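Ribose 5-phosphate isomerase RpiB (PDB 4EGS) probably hydrolyses phosphotyrosine through this low molecular weight phosphatase domain, the N-terminal part of a longer protein that also carries a predicted sugar-phosphate isomerase domain. Local coordinates at residues R36-V40 with A51-F55. Numbering follows the deposited sequence.
Sequences RVLFV and AEGIF
Phe39 lays its ring against helix 47-61 at Ala51, with the methyl group of Ala51 over the middle of one face. Ala51 CB sits 3.9 Å from the centroid of that ring and only 13° off its normal, a CH-pi contact. On the opposite face, nearer the rim, lies CG2 of Val37, a neighbour on the same strand, so the ring lies between the methyls of Val37 and Ala51. Atoms CD2 and CE2 of the ring come close to the helix backbone: Phe39 CD2 is 3.6 Å from Glu52 N, and Phe39 CE2 is 3.4 Å from Ala51 O, the carbonyl that also accepts a weak helical bond from Phe55 N. Phe39 and Phe55 form an offset edge-to-face pair, the edge of Phe39 directed at the face of Phe55, with centroids 5.9 Å apart and planes at 70°. Strand 36-41, helix 47-61 and strand 67-72 make up a beta-alpha-beta unit of the phosphatase fold, and this buried contact packs the helix on its parallel sheet close to the predicted nucleophile Cys41 and to Arg47, both of which line the bicarbonate site. Ala68 of strand 67-72 touches the side chains of both phenylalanines. Phe55 swings toward the start of the strand because its CG stands opposite the backbone nitrogen (chi1 175°), and there Val37 CG1 lies over its ring, 4.0 Å from the centroid. A serine in place of Phe39 would probably open a gap between strand and helix, leaving the Ala51 methyl without its aromatic surface and the Phe55 ring without its edge-on partner. Glu52 brings CB to within 4.0 Å of Phe39 CD2, while its extended chain carries the carboxylate away to a hydrogen bond between OE2 and Ser70 OG.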
loop_
_atom_site.group_PDB
_atom_site.type_symbol
_atom_site.label_atom_id
_atom_site.label_comp_id
_atom_site.label_asym_id
_atom_site.label_seq_id
_atom_site.Cartn_x
_atom_site.Cartn_y
_atom_site.Cartn_z
ATOM N N ARG A 36 -0.266 -2.002 8.234
ATOM C CA ARG A 36 0.719 -1.786 9.293
ATOM C C ARG A 36 2.172 -1.762 8.817
ATOM O O ARG A 36 2.605 -2.626 8.056
ATOM C CB ARG A 36 0.554 -2.840 10.391
ATOM C CG ARG A 36 1.799 -3.057 11.237
ATOM C CD ARG A 36 1.827 -2.175 12.471
ATOM N NE ARG A 36 1.682 -2.967 13.690
ATOM C CZ ARG A 36 0.543 -3.108 14.358
ATOM N NH1 ARG A 36 -0.556 -2.497 13.935
ATOM N NH2 ARG A 36 0.503 -3.853 15.454
ATOM N N VAL A 37 2.916 -0.758 9.276
ATOM C CA VAL A 37 4.366 -0.741 9.128
ATOM C C VAL A 37 5.021 -0.603 10.505
ATOM O O VAL A 37 4.600 0.213 11.325
ATOM C CB VAL A 37 4.848 0.372 8.162
ATOM C CG1 VAL A 37 4.279 1.722 8.559
ATOM C CG2 VAL A 37 6.370 0.417 8.108
ATOM N N LEU A 38 6.036 -1.423 10.760
ATOM C CA LEU A 38 6.692 -1.452 12.062
ATOM C C LEU A 38 8.095 -0.855 11.992
ATOM O O LEU A 38 8.995 -1.440 11.393
ATOM C CB LEU A 38 6.780 -2.894 12.566
ATOM C CG LEU A 38 6.555 -3.195 14.051
ATOM C CD1 LEU A 38 7.216 -4.516 14.414
ATOM C CD2 LEU A 38 7.048 -2.075 14.956
ATOM N N PHE A 39 8.281 0.307 12.611
ATOM C CA PHE A 39 9.603 0.919 12.688
ATOM C C PHE A 39 10.375 0.360 13.879
ATOM O O PHE A 39 9.839 0.264 14.985
ATOM C CB PHE A 39 9.497 2.441 12.788
ATOM C CG PHE A 39 8.873 3.087 11.585
ATOM C CD1 PHE A 39 9.555 3.146 10.381
ATOM C CD2 PHE A 39 7.608 3.646 11.659
ATOM C CE1 PHE A 39 8.987 3.743 9.274
ATOM C CE2 PHE A 39 7.034 4.245 10.555
ATOM C CZ PHE A 39 7.723 4.293 9.361
ATOM N N VAL A 40 11.632 -0.007 13.656
ATOM C CA VAL A 40 12.422 -0.654 14.697
ATOM C C VAL A 40 13.643 0.155 15.127
ATOM O O VAL A 40 14.488 0.524 14.312
ATOM C CB VAL A 40 12.848 -2.081 14.291
ATOM C CG1 VAL A 40 13.922 -2.610 15.229
ATOM C CG2 VAL A 40 11.643 -3.002 14.287
ATOM N N ALA A 51 9.932 8.386 13.467
ATOM C CA ALA A 51 9.582 7.793 12.183
ATOM C C ALA A 51 8.104 7.417 12.147
ATOM O O ALA A 51 7.428 7.618 11.141
ATOM C CB ALA A 51 10.446 6.576 11.906
ATOM N N GLU A 52 7.612 6.876 13.256
ATOM C CA GLU A 52 6.204 6.529 13.386
ATOM C C GLU A 52 5.334 7.779 13.399
ATOM O O GLU A 52 4.269 7.815 12.783
ATOM C CB GLU A 52 5.973 5.735 14.670
ATOM C CG GLU A 52 4.516 5.518 15.024
ATOM C CD GLU A 52 4.333 5.047 16.450
ATOM O OE1 GLU A 52 3.178 4.790 16.851
ATOM O OE2 GLU A 52 5.346 4.937 17.174
ATOM N N GLY A 53 5.803 8.803 14.106
ATOM C CA GLY A 53 5.052 10.031 14.284
ATOM C C GLY A 53 4.732 10.771 12.999
ATOM O O GLY A 53 3.566 11.034 12.707
ATOM N N ILE A 54 5.761 11.111 12.229
ATOM C CA ILE A 54 5.554 11.899 11.017
ATOM C C ILE A 54 4.973 11.072 9.866
ATOM O O ILE A 54 4.349 11.624 8.961
ATOM C CB ILE A 54 6.838 12.649 10.569
ATOM C CG1 ILE A 54 7.552 11.911 9.431
ATOM C CG2 ILE A 54 7.765 12.882 11.754
ATOM C CD1 ILE A 54 8.433 10.779 9.893
ATOM N N PHE A 55 5.173 9.756 9.906
ATOM C CA PHE A 55 4.573 8.872 8.909
ATOM C C PHE A 55 3.059 8.969 8.989
ATOM O O PHE A 55 2.389 9.184 7.981
ATOM C CB PHE A 55 5.010 7.419 9.114
ATOM C CG PHE A 55 4.332 6.442 8.184
ATOM C CD1 PHE A 55 4.877 6.152 6.944
ATOM C CD2 PHE A 55 3.151 5.814 8.552
ATOM C CE1 PHE A 55 4.258 5.256 6.090
ATOM C CE2 PHE A 55 2.527 4.921 7.703
ATOM C CZ PHE A 55 3.082 4.641 6.471
#